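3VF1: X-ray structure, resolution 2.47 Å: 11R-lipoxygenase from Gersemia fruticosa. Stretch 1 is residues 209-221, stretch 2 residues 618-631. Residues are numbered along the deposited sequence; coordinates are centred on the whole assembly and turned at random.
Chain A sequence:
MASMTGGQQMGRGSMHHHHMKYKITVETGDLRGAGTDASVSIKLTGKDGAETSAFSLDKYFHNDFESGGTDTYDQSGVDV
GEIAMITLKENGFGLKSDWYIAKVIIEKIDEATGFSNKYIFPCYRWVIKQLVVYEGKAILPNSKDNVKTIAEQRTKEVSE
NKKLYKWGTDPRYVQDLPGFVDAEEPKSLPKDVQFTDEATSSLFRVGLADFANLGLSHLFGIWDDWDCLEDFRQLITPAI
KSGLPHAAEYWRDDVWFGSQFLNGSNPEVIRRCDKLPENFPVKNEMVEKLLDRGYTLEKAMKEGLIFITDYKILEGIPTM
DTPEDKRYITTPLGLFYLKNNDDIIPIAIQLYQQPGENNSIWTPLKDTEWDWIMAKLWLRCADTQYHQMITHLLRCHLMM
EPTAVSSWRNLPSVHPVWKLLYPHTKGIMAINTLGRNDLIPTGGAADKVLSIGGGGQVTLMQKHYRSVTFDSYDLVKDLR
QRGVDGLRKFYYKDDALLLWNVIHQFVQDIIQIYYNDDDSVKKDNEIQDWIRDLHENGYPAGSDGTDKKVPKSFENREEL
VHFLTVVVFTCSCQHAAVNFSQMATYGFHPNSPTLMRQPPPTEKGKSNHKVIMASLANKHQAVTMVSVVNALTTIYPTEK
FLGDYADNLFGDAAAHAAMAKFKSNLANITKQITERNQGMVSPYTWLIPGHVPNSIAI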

# COMPACT_ATOMS: atom_id res chain seq x y z
N ALA A 209 26.35 7.00 5.51
CA ALA A 209 25.75 8.32 5.31
C ALA A 209 24.31 8.36 5.80
O ALA A 209 23.81 9.41 6.22
CB ALA A 209 25.82 8.70 3.84
N ASP A 210 23.64 7.21 5.76
CA ASP A 210 22.25 7.12 6.20
C ASP A 210 22.19 7.10 7.73
O ASP A 210 21.27 7.64 8.33
CB ASP A 210 21.58 5.88 5.61
CG ASP A 210 21.71 5.82 4.10
OD1 ASP A 210 20.90 6.48 3.41
OD2 ASP A 210 22.62 5.12 3.61
N PHE A 211 23.18 6.45 8.34
CA PHE A 211 23.35 6.52 9.79
C PHE A 211 23.60 7.97 10.19
O PHE A 211 23.07 8.45 11.19
CB PHE A 211 24.55 5.68 10.23
CG PHE A 211 24.23 4.24 10.48
CD1 PHE A 211 23.63 3.46 9.51
CD2 PHE A 211 24.57 3.65 11.69
CE1 PHE A 211 23.35 2.13 9.75
CE2 PHE A 211 24.29 2.32 11.93
CZ PHE A 211 23.68 1.56 10.96
N ALA A 212 24.41 8.66 9.39
CA ALA A 212 24.81 10.02 9.68
C ALA A 212 23.65 11.00 9.54
O ALA A 212 23.59 12.00 10.25
CB ALA A 212 25.95 10.43 8.76
N ASN A 213 22.73 10.71 8.63
CA ASN A 213 21.55 11.56 8.45
C ASN A 213 20.69 11.59 9.71
O ASN A 213 20.01 12.58 9.97
CB ASN A 213 20.72 11.08 7.26
CG ASN A 213 21.35 11.44 5.92
OD1 ASN A 213 22.15 12.37 5.83
ND2 ASN A 213 20.98 10.70 4.88
N LEU A 214 20.73 10.52 10.49
CA LEU A 214 19.98 10.43 11.73
C LEU A 214 20.82 10.87 12.93
O LEU A 214 20.34 10.90 14.06
CB LEU A 214 19.47 9.01 11.95
CG LEU A 214 18.58 8.44 10.84
CD1 LEU A 214 18.19 7.01 11.16
CD2 LEU A 214 17.34 9.30 10.64
N GLY A 215 22.09 11.18 12.68
CA GLY A 215 22.99 11.60 13.73
C GLY A 215 23.46 10.44 14.58
O GLY A 215 23.72 10.59 15.78
N LEU A 216 23.58 9.27 13.96
CA LEU A 216 23.94 8.05 14.67
C LEU A 216 25.09 7.30 14.01
O LEU A 216 25.25 6.09 14.20
CB LEU A 216 22.72 7.12 14.75
CG LEU A 216 21.51 7.67 15.52
CD1 LEU A 216 20.30 6.77 15.34
CD2 LEU A 216 21.85 7.82 16.99
N SER A 217 25.91 8.01 13.24
CA SER A 217 27.00 7.38 12.51
C SER A 217 28.05 6.79 13.44
O SER A 217 28.84 5.93 13.04
CB SER A 217 27.65 8.38 11.55
OG SER A 217 28.31 9.42 12.25
N HIS A 218 28.06 7.25 14.69
CA HIS A 218 29.01 6.74 15.67
C HIS A 218 28.67 5.31 16.08
O HIS A 218 29.46 4.65 16.76
CB HIS A 218 29.05 7.64 16.91
CG HIS A 218 27.73 7.79 17.60
ND1 HIS A 218 26.82 8.77 17.27
CD2 HIS A 218 27.18 7.09 18.62
CE1 HIS A 218 25.76 8.66 18.04
NE2 HIS A 218 25.95 7.65 18.87
N LEU A 219 27.50 4.83 15.67
CA LEU A 219 27.08 3.47 15.98
C LEU A 219 27.22 2.54 14.77
O LEU A 219 26.83 1.37 14.84
CB LEU A 219 25.62 3.46 16.45
CG LEU A 219 25.33 4.22 17.75
CD1 LEU A 219 23.85 4.12 18.09
CD2 LEU A 219 26.19 3.70 18.88
N PHE A 220 27.77 3.05 13.68
CA PHE A 220 27.93 2.24 12.47
C PHE A 220 29.04 1.21 12.67
O PHE A 220 30.16 1.55 13.05
CB PHE A 220 28.24 3.12 11.26
CG PHE A 220 28.21 2.38 9.95
CD1 PHE A 220 27.01 2.18 9.29
CD2 PHE A 220 29.37 1.89 9.39
CE1 PHE A 220 26.97 1.50 8.08
CE2 PHE A 220 29.34 1.21 8.19
CZ PHE A 220 28.14 1.02 7.53
N GLY A 221 28.71 -0.05 12.42
CA GLY A 221 29.67 -1.13 12.55
C GLY A 221 29.86 -1.59 13.98
O GLY A 221 30.72 -2.43 14.26
N ASN A 618 21.59 -5.76 18.25
CA ASN A 618 22.73 -4.97 18.68
C ASN A 618 22.58 -3.54 18.17
O ASN A 618 21.58 -3.20 17.55
CB ASN A 618 24.05 -5.60 18.21
CG ASN A 618 24.15 -5.67 16.70
OD1 ASN A 618 23.72 -4.77 15.99
ND2 ASN A 618 24.74 -6.76 16.20
N LYS A 619 23.58 -2.70 18.43
CA LYS A 619 23.47 -1.28 18.12
C LYS A 619 23.35 -1.02 16.62
O LYS A 619 22.45 -0.29 16.19
CB LYS A 619 24.65 -0.51 18.72
CG LYS A 619 24.70 -0.59 20.23
CD LYS A 619 25.59 0.49 20.84
CE LYS A 619 25.58 0.42 22.35
NZ LYS A 619 26.38 1.51 22.97
N HIS A 620 24.24 -1.60 15.83
CA HIS A 620 24.20 -1.41 14.38
C HIS A 620 22.87 -1.88 13.79
O HIS A 620 22.29 -1.21 12.93
CB HIS A 620 25.35 -2.16 13.71
CG HIS A 620 25.28 -2.14 12.21
ND1 HIS A 620 25.77 -1.10 11.46
CD2 HIS A 620 24.78 -3.04 11.33
CE1 HIS A 620 25.58 -1.36 10.17
NE2 HIS A 620 24.98 -2.53 10.07
N GLN A 621 22.40 -3.03 14.25
CA GLN A 621 21.17 -3.62 13.73
C GLN A 621 19.96 -2.74 14.05
O GLN A 621 19.08 -2.56 13.21
CB GLN A 621 20.95 -5.02 14.33
CG GLN A 621 21.94 -6.06 13.85
CD GLN A 621 21.86 -7.35 14.64
OE1 GLN A 621 21.40 -7.35 15.79
NE2 GLN A 621 22.29 -8.45 14.04
N ALA A 622 19.94 -2.18 15.26
CA ALA A 622 18.82 -1.36 15.70
C ALA A 622 18.74 -0.06 14.91
O ALA A 622 17.65 0.39 14.55
CB ALA A 622 18.93 -1.08 17.18
N VAL A 623 19.89 0.54 14.63
CA VAL A 623 19.94 1.76 13.84
C VAL A 623 19.47 1.48 12.41
O VAL A 623 18.77 2.29 11.80
CB VAL A 623 21.36 2.36 13.79
CG1 VAL A 623 21.39 3.57 12.86
CG2 VAL A 623 21.82 2.75 15.18
N THR A 624 19.86 0.33 11.88
CA THR A 624 19.47 -0.06 10.53
C THR A 624 17.96 -0.09 10.40
O THR A 624 17.41 0.36 9.40
CB THR A 624 20.03 -1.45 10.15
OG1 THR A 624 21.46 -1.37 10.00
CG2 THR A 624 19.42 -1.94 8.84
N MET A 625 17.28 -0.60 11.42
CA MET A 625 15.83 -0.70 11.39
C MET A 625 15.18 0.68 11.42
O MET A 625 14.22 0.94 10.69
CB MET A 625 15.31 -1.52 12.58
CG MET A 625 13.81 -1.74 12.56
SD MET A 625 13.24 -2.45 11.00
CE MET A 625 11.48 -2.59 11.29
N VAL A 626 15.71 1.58 12.25
CA VAL A 626 15.18 2.93 12.36
C VAL A 626 15.37 3.70 11.05
O VAL A 626 14.51 4.47 10.65
CB VAL A 626 15.84 3.71 13.51
CG1 VAL A 626 15.47 5.19 13.44
CG2 VAL A 626 15.44 3.11 14.85
N SER A 627 16.51 3.48 10.40
CA SER A 627 16.80 4.11 9.12
C SER A 627 15.79 3.64 8.08
O SER A 627 15.30 4.44 7.27
CB SER A 627 18.22 3.79 8.67
OG SER A 627 18.55 4.47 7.47
N VAL A 628 15.49 2.35 8.10
CA VAL A 628 14.55 1.76 7.16
C VAL A 628 13.13 2.26 7.42
O VAL A 628 12.46 2.76 6.51
CB VAL A 628 14.58 0.23 7.22
CG1 VAL A 628 13.35 -0.37 6.54
CG2 VAL A 628 15.86 -0.30 6.59
N VAL A 629 12.67 2.11 8.65
CA VAL A 629 11.32 2.54 9.02
C VAL A 629 11.12 4.02 8.74
O VAL A 629 10.04 4.45 8.34
CB VAL A 629 11.03 2.26 10.51
CG1 VAL A 629 9.76 2.99 10.95
CG2 VAL A 629 10.89 0.76 10.74
N ASN A 630 12.16 4.81 8.96
CA ASN A 630 12.10 6.24 8.69
C ASN A 630 11.93 6.49 7.19
O ASN A 630 11.26 7.45 6.79
CB ASN A 630 13.37 6.93 9.19
CG ASN A 630 13.35 8.43 8.96
OD1 ASN A 630 12.62 9.16 9.64
ND2 ASN A 630 14.14 8.90 8.01
N ALA A 631 12.51 5.62 6.38
CA ALA A 631 12.40 5.72 4.93
C ALA A 631 11.03 5.26 4.44
O ALA A 631 10.41 5.93 3.61
CB ALA A 631 13.50 4.91 4.26

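What forms the apolar centre? Val623, on the helix of residues 619-631, meets three side chains. Its CG1 lies over one face of the Phe211 ring, 3.4 Å from the centroid and 17° off the normal, a CH-pi contact; its CG1 is also 4.2 Å from Leu216 CD1, while its CG2 is 3.8 Å from Leu219 CD1. Gly215, with positive phi, marks a Schellman motif after the helix; Phe211 precedes this turn, and Leu216 and Leu219 follow it.

How do the backbones set this up? Helix 209-213 crosses the longer helix at 76°, with axes 10.0 Å apart, leaving room for side chains between them. Farther along, Leu214 CD1 packs 4.0 Å from Val626 CG1 and 3.8 Å from Ser627 CA.

How does His620 meet two phenylalanines? Its ring lies nearly parallel to that of Phe211 but slid aside, so they barely overlap. Toward Phe220 it presents an edge to the face, with planes at 75°.

Where does the contact become polar? Gly221 N sits 3.3 Å from His620 ND1. Near Ser627 the approach is van der Waals: Asp210 CB lies 3.8 Å from Ser627 OG, and the carboxylate makes no bond to that hydroxyl. Within the second stretch, Asn618 OD1 caps the helix by accepting from Gln621 N at 2.8 Å, satisfying an amide in its first turn.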